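PDB 3H8U: uncharacterized conserved protein with double-stranded beta-helix domain from Klebsiella pneumoniae subsp. pneumoniae MGH 78578, which is of unknown function but belongs to the cupin superfamily and probably binds a metal ion inside its double-stranded beta-helix. Local coordinates for residues 39-45 and 107-113; 70-76 and 96-102. The contacts are given in a common frame with arbitrary orientation. Numbering follows the deposited sequence.

Interaction 1 (39-45 and 107-113); sequences SVVVVWH and FIFVSVV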
loop_
_atom_site.group_PDB
_atom_site.type_symbol
_atom_site.label_atom_id
_atom_site.label_comp_id
_atom_site.label_asym_id
_atom_site.label_seq_id
_atom_site.Cartn_x
_atom_site.Cartn_y
_atom_site.Cartn_z
ATOM N N SER A 39 -9.213 0.950 -7.480
ATOM C CA SER A 39 -8.794 1.386 -6.141
ATOM C C SER A 39 -8.766 2.910 -6.048
ATOM O O SER A 39 -8.614 3.625 -7.042
ATOM C CB SER A 39 -7.368 0.918 -5.792
ATOM O OG SER A 39 -7.248 -0.516 -5.797
ATOM N N VAL A 40 -8.852 3.371 -4.816
ATOM C CA VAL A 40 -8.536 4.751 -4.474
ATOM C C VAL A 40 -7.351 4.707 -3.496
ATOM O O VAL A 40 -7.395 3.990 -2.493
ATOM C CB VAL A 40 -9.765 5.466 -3.873
ATOM C CG1 VAL A 40 -9.392 6.838 -3.338
ATOM C CG2 VAL A 40 -10.880 5.603 -4.911
ATOM N N VAL A 41 -6.294 5.443 -3.812
ATOM C CA VAL A 41 -5.064 5.434 -3.049
ATOM C C VAL A 41 -4.951 6.826 -2.437
ATOM O O VAL A 41 -5.004 7.852 -3.180
ATOM C CB VAL A 41 -3.836 5.146 -3.967
ATOM C CG1 VAL A 41 -2.517 5.229 -3.177
ATOM C CG2 VAL A 41 -3.969 3.787 -4.652
ATOM N N VAL A 42 -4.832 6.862 -1.098
ATOM C CA VAL A 42 -4.848 8.094 -0.299
ATOM C C VAL A 42 -3.656 8.077 0.682
ATOM O O VAL A 42 -3.288 7.032 1.211
ATOM C CB VAL A 42 -6.189 8.225 0.510
ATOM C CG1 VAL A 42 -6.171 9.403 1.474
ATOM C CG2 VAL A 42 -7.363 8.330 -0.459
ATOM N N VAL A 43 -3.044 9.231 0.863
ATOM C CA VAL A 43 -2.018 9.429 1.892
ATOM C C VAL A 43 -2.680 10.188 3.047
ATOM O O VAL A 43 -3.200 11.308 2.862
ATOM C CB VAL A 43 -0.807 10.195 1.336
ATOM C CG1 VAL A 43 0.071 10.706 2.478
ATOM C CG2 VAL A 43 -0.015 9.294 0.401
ATOM N N TRP A 44 -2.666 9.559 4.221
ATOM C CA TRP A 44 -3.164 10.131 5.427
ATOM C C TRP A 44 -2.020 10.520 6.382
ATOM O O TRP A 44 -1.025 9.819 6.480
ATOM C CB TRP A 44 -4.064 9.134 6.143
ATOM C CG TRP A 44 -5.358 8.895 5.475
ATOM C CD1 TRP A 44 -5.678 7.826 4.694
ATOM C CD2 TRP A 44 -6.513 9.728 5.517
ATOM N NE1 TRP A 44 -6.964 7.931 4.259
ATOM C CE2 TRP A 44 -7.512 9.088 4.748
ATOM C CE3 TRP A 44 -6.809 10.935 6.130
ATOM C CZ2 TRP A 44 -8.788 9.624 4.587
ATOM C CZ3 TRP A 44 -8.089 11.483 5.964
ATOM C CH2 TRP A 44 -9.057 10.822 5.206
ATOM N N HIS A 45 -2.231 11.625 7.082
ATOM C CA HIS A 45 -1.287 12.149 8.076
ATOM C C HIS A 45 -2.078 12.565 9.312
ATOM O O HIS A 45 -3.061 13.276 9.212
ATOM C CB HIS A 45 -0.526 13.350 7.486
ATOM C CG HIS A 45 0.361 14.070 8.467
ATOM N ND1 HIS A 45 -0.119 14.827 9.519
ATOM C CD2 HIS A 45 1.711 14.158 8.528
ATOM C CE1 HIS A 45 0.901 15.350 10.179
ATOM N NE2 HIS A 45 2.020 14.919 9.626
ATOM N N PHE A 107 1.936 10.264 12.330
ATOM C CA PHE A 107 1.456 8.961 11.878
ATOM C C PHE A 107 1.053 9.103 10.414
ATOM O O PHE A 107 0.155 9.882 10.098
ATOM C CB PHE A 107 0.284 8.536 12.763
ATOM C CG PHE A 107 -0.433 7.295 12.303
ATOM C CD1 PHE A 107 0.249 6.096 12.151
ATOM C CD2 PHE A 107 -1.805 7.306 12.085
ATOM C CE1 PHE A 107 -0.425 4.921 11.756
ATOM C CE2 PHE A 107 -2.484 6.111 11.698
ATOM C CZ PHE A 107 -1.773 4.937 11.522
ATOM N N ILE A 108 1.777 8.412 9.521
ATOM C CA ILE A 108 1.543 8.549 8.095
ATOM C C ILE A 108 1.359 7.170 7.478
ATOM O O ILE A 108 2.180 6.264 7.677
ATOM C CB ILE A 108 2.718 9.331 7.411
ATOM C CG1 ILE A 108 2.863 10.729 7.999
ATOM C CG2 ILE A 108 2.509 9.426 5.898
ATOM C CD1 ILE A 108 4.096 11.475 7.567
ATOM N N PHE A 109 0.289 7.023 6.708
ATOM C CA PHE A 109 0.008 5.761 6.044
ATOM C C PHE A 109 -0.625 5.967 4.686
ATOM O O PHE A 109 -1.152 7.028 4.380
ATOM C CB PHE A 109 -0.855 4.824 6.910
ATOM C CG PHE A 109 -2.223 5.317 7.175
ATOM C CD1 PHE A 109 -2.455 6.230 8.203
ATOM C CD2 PHE A 109 -3.294 4.872 6.430
ATOM C CE1 PHE A 109 -3.724 6.680 8.479
ATOM C CE2 PHE A 109 -4.583 5.335 6.689
ATOM C CZ PHE A 109 -4.795 6.224 7.741
ATOM N N VAL A 110 -0.501 4.918 3.889
ATOM C CA VAL A 110 -1.069 4.854 2.572
ATOM C C VAL A 110 -2.248 3.906 2.696
ATOM O O VAL A 110 -2.086 2.738 3.050
ATOM C CB VAL A 110 -0.063 4.317 1.557
ATOM C CG1 VAL A 110 -0.774 4.080 0.164
ATOM C CG2 VAL A 110 1.124 5.267 1.441
ATOM N N SER A 111 -3.418 4.428 2.356
ATOM C CA SER A 111 -4.651 3.664 2.275
ATOM C C SER A 111 -5.008 3.289 0.829
ATOM O O SER A 111 -5.068 4.174 -0.043
ATOM C CB SER A 111 -5.800 4.496 2.850
ATOM O OG SER A 111 -7.053 3.968 2.468
ATOM N N VAL A 112 -5.275 1.996 0.612
ATOM C CA VAL A 112 -5.788 1.513 -0.657
ATOM C C VAL A 112 -7.174 0.914 -0.400
ATOM O O VAL A 112 -7.275 -0.144 0.211
ATOM C CB VAL A 112 -4.856 0.476 -1.310
ATOM C CG1 VAL A 112 -5.422 0.029 -2.714
ATOM C CG2 VAL A 112 -3.429 1.032 -1.427
ATOM N N VAL A 113 -8.208 1.615 -0.871
ATOM C CA VAL A 113 -9.591 1.136 -0.789
ATOM C C VAL A 113 -9.976 0.493 -2.105
ATOM O O VAL A 113 -9.759 1.094 -3.165
ATOM C CB VAL A 113 -10.545 2.294 -0.466
ATOM C CG1 VAL A 113 -12.006 1.872 -0.581
ATOM C CG2 VAL A 113 -10.252 2.803 0.960
HETATM O O HOH W 1 -8.130 5.125 0.162
HETATM O O HOH W 2 -9.008 6.221 2.706
#
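An antiparallel strand pair deep in the chain joins residues 39-45 to 107-113, two neighbouring strands in one sheet of the cupin double-stranded beta-helix. The pairing illustrates how regular antiparallel register sorts side chains between two faces. V40 with V113, V42 with S111 and W44 with F109 are hydrogen-bonded pairs, each closed by two N-H...O=C bonds; V42 N to S111 O is 2.9 Å and S111 N to V42 O 2.8 Å. The non-hydrogen-bonded pairs V41-V112 and V43-V110 alternate with them, and a third, H45-I108, follows W44-F109; CA-H...O contacts such as V41 CA to S111 O, 3.3 Å, supplement the ladder. The face carrying these latter pairs holds four valines, I108 and, at its end, H45, with V41 CG1 3.9 Å from V110 CG1. The other face sets W44, F109 and S111 beside V40, V42 and V113. W44 CB sits over the F109 ring, a CH-pi contact 3.6 Å from the centroid, while the indole five-membered ring lies nearly parallel to that ring but slid aside. S111 OG is bridged by one water to V40 O and by another to W44 NE1, and also bonds to D62. Strand 31-35 flanks 39-45, and strand 61-68 flanks 107-113, its W64 stacking on F109. On the face of V41, V43 and V110, helix 17-20 covers V43 and V110, whereas V112 meets V112 of the second subunit.

Interaction 2 (70-76 and 96-102); sequences EAEYHQG and VHGAMNS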
loop_
_atom_site.group_PDB
_atom_site.type_symbol
_atom_site.label_atom_id
_atom_site.label_comp_id
_atom_site.label_asym_id
_atom_site.label_seq_id
_atom_site.Cartn_x
_atom_site.Cartn_y
_atom_site.Cartn_z
ATOM N N GLU A 70 3.241 5.665 15.084
ATOM C CA GLU A 70 2.506 4.656 15.817
ATOM C C GLU A 70 1.062 5.160 16.041
ATOM O O GLU A 70 0.845 6.373 16.194
ATOM C CB GLU A 70 3.194 4.402 17.154
ATOM C CG GLU A 70 4.580 3.733 17.064
ATOM C CD GLU A 70 5.113 3.251 18.407
ATOM O OE1 GLU A 70 4.324 3.031 19.351
ATOM O OE2 GLU A 70 6.338 3.065 18.512
ATOM N N ALA A 71 0.098 4.241 16.093
ATOM C CA ALA A 71 -1.290 4.587 16.337
ATOM C C ALA A 71 -2.011 3.472 17.071
ATOM O O ALA A 71 -1.571 2.320 17.065
ATOM C CB ALA A 71 -2.017 4.884 15.030
ATOM N N GLU A 72 -3.107 3.861 17.712
ATOM C CA GLU A 72 -4.109 2.939 18.220
ATOM C C GLU A 72 -5.084 2.709 17.094
ATOM O O GLU A 72 -5.753 3.638 16.696
ATOM C CB GLU A 72 -4.949 3.590 19.280
ATOM C CG GLU A 72 -4.359 3.904 20.573
ATOM C CD GLU A 72 -5.369 4.727 21.425
ATOM O OE1 GLU A 72 -6.622 4.806 21.128
ATOM O OE2 GLU A 72 -4.888 5.324 22.378
ATOM N N TYR A 73 -5.178 1.480 16.604
ATOM C CA TYR A 73 -6.076 1.148 15.501
ATOM C C TYR A 73 -7.391 0.681 16.125
ATOM O O TYR A 73 -7.402 -0.289 16.860
ATOM C CB TYR A 73 -5.433 0.030 14.682
ATOM C CG TYR A 73 -6.191 -0.373 13.447
ATOM C CD1 TYR A 73 -6.327 0.494 12.373
ATOM C CD2 TYR A 73 -6.761 -1.657 13.340
ATOM C CE1 TYR A 73 -6.993 0.085 11.186
ATOM C CE2 TYR A 73 -7.418 -2.041 12.189
ATOM C CZ TYR A 73 -7.536 -1.184 11.123
ATOM O OH TYR A 73 -8.221 -1.616 9.990
ATOM N N HIS A 74 -8.465 1.439 15.929
ATOM C CA HIS A 74 -9.793 1.055 16.435
ATOM C C HIS A 74 -10.471 0.072 15.485
ATOM O O HIS A 74 -10.604 0.339 14.300
ATOM C CB HIS A 74 -10.696 2.282 16.583
ATOM C CG HIS A 74 -12.039 1.981 17.203
ATOM N ND1 HIS A 74 -13.201 2.604 16.793
ATOM C CD2 HIS A 74 -12.403 1.125 18.197
ATOM C CE1 HIS A 74 -14.214 2.152 17.508
ATOM N NE2 HIS A 74 -13.762 1.233 18.345
ATOM N N GLN A 75 -10.924 -1.052 16.030
ATOM C CA GLN A 75 -11.516 -2.145 15.241
ATOM C C GLN A 75 -13.030 -2.219 15.428
ATOM O O GLN A 75 -13.646 -3.195 14.991
ATOM C CB GLN A 75 -10.869 -3.490 15.643
ATOM C CG GLN A 75 -9.325 -3.495 15.447
ATOM C CD GLN A 75 -8.688 -4.874 15.448
ATOM O OE1 GLN A 75 -9.357 -5.890 15.700
ATOM N NE2 GLN A 75 -7.394 -4.922 15.196
ATOM N N GLY A 76 -13.616 -1.189 16.052
ATOM C CA GLY A 76 -15.033 -1.168 16.393
ATOM C C GLY A 76 -15.245 -1.605 17.844
ATOM O O GLY A 76 -14.430 -2.353 18.389
ATOM N N VAL A 96 -15.456 -2.191 11.058
ATOM C CA VAL A 96 -15.196 -0.837 11.522
ATOM C C VAL A 96 -13.694 -0.611 11.677
ATOM O O VAL A 96 -12.965 -1.490 12.183
ATOM C CB VAL A 96 -15.900 -0.543 12.877
ATOM C CG1 VAL A 96 -15.576 0.881 13.353
ATOM C CG2 VAL A 96 -17.397 -0.693 12.750
ATOM N N HIS A 97 -13.218 0.545 11.220
ATOM C CA HIS A 97 -11.817 0.912 11.402
ATOM C C HIS A 97 -11.633 2.434 11.479
ATOM O O HIS A 97 -12.314 3.218 10.793
ATOM C CB HIS A 97 -10.927 0.315 10.287
ATOM C CG HIS A 97 -11.256 0.794 8.909
ATOM N ND1 HIS A 97 -12.498 0.595 8.328
ATOM C CD2 HIS A 97 -10.491 1.405 7.966
ATOM C CE1 HIS A 97 -12.484 1.110 7.105
ATOM N NE2 HIS A 97 -11.283 1.608 6.870
ATOM N N GLY A 98 -10.702 2.817 12.329
ATOM C CA GLY A 98 -10.337 4.208 12.585
ATOM C C GLY A 98 -9.004 4.189 13.325
ATOM O O GLY A 98 -8.474 3.103 13.631
ATOM N N ALA A 99 -8.447 5.360 13.641
ATOM C CA ALA A 99 -7.196 5.372 14.404
ATOM C C ALA A 99 -6.983 6.657 15.187
ATOM O O ALA A 99 -7.602 7.662 14.881
ATOM C CB ALA A 99 -6.020 5.092 13.483
HETATM N N MSE A 100 -6.140 6.594 16.225
HETATM C CA MSE A 100 -5.625 7.784 16.895
HETATM C C MSE A 100 -4.100 7.683 16.940
HETATM O O MSE A 100 -3.578 6.625 17.347
HETATM C CB MSE A 100 -6.181 7.930 18.325
HETATM C CG MSE A 100 -5.968 9.391 18.844
HETATM SE SE MSE A 100 -5.679 9.511 20.676
HETATM C CE MSE A 100 -4.197 8.342 20.688
ATOM N N ASN A 101 -3.409 8.757 16.528
ATOM C CA ASN A 101 -1.938 8.847 16.639
ATOM C C ASN A 101 -1.577 8.947 18.131
ATOM O O ASN A 101 -1.797 9.991 18.766
ATOM C CB ASN A 101 -1.367 10.038 15.862
ATOM C CG ASN A 101 0.121 10.119 15.962
ATOM O OD1 ASN A 101 0.700 9.363 16.728
ATOM N ND2 ASN A 101 0.764 11.000 15.184
ATOM N N SER A 102 -1.006 7.866 18.675
ATOM C CA SER A 102 -0.591 7.798 20.077
ATOM C C SER A 102 0.833 8.346 20.312
ATOM O O SER A 102 1.264 8.494 21.465
ATOM C CB SER A 102 -0.693 6.353 20.587
ATOM O OG SER A 102 -0.105 5.458 19.653
HETATM O O HOH W 3 3.242 8.188 16.272
HETATM O O HOH W 4 2.369 5.258 20.539
HETATM O O HOH W 5 -15.772 -4.037 13.166
#
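Backbone hydrogen bonds tie residues 70-76 to 96-102 in antiparallel register. E72 and M100 exchange two, E72 N to M100 O at 2.8 Å and M100 N to E72 O at 3.0 Å; H74 and G98 form the next such pair, with H74 N 2.8 Å from G98 O. Both strands belong to the second sheet of the cupin double-stranded beta-helix. A71, Y73 and A99 turn inward, where A71 CB is 4.3 Å from A99 CB and F107 packs on both alanines; E72 and M100, a selenomethionine, share the opposite face. Y73 OH approaches H97 CB to 3.3 Å. H97 NE2 hydrogen-bonds to D62, and its ring meets those of H55 and H57, a cluster probably equivalent to the metal-binding histidines of other cupins. Waters link both ends: one accepts from E70 N and probably donates to N101 OD1, while N101 ND2 hydrogen-bonds to A46 O; another joins Q75 O to V96 N. V96 O accepts a hydrogen bond from R13 of the second subunit.

Overall arrangement
Interactions 1 and 2 show one pairing scheme, antiparallel strands, used in the two facing sheets of a cupin barrel, their centres 14 Å apart. Interaction 1 lies about 3 Å from the centre of the chain and is largely buried, with valines on both faces, joined on one by the aromatic W44-F109 pair and S111; interaction 2, about 11 Å out, is partly buried and carries more polar and charged groups, with waters at its ends. Strand 97-101 leads directly to strand 107-114, so the two contacts share a connection. F107 spans the sheets, its CZ 3.5 Å from A71 CB. D62 relates their polar groups, bonding to both S111 and H97, and each contact touches the second subunit.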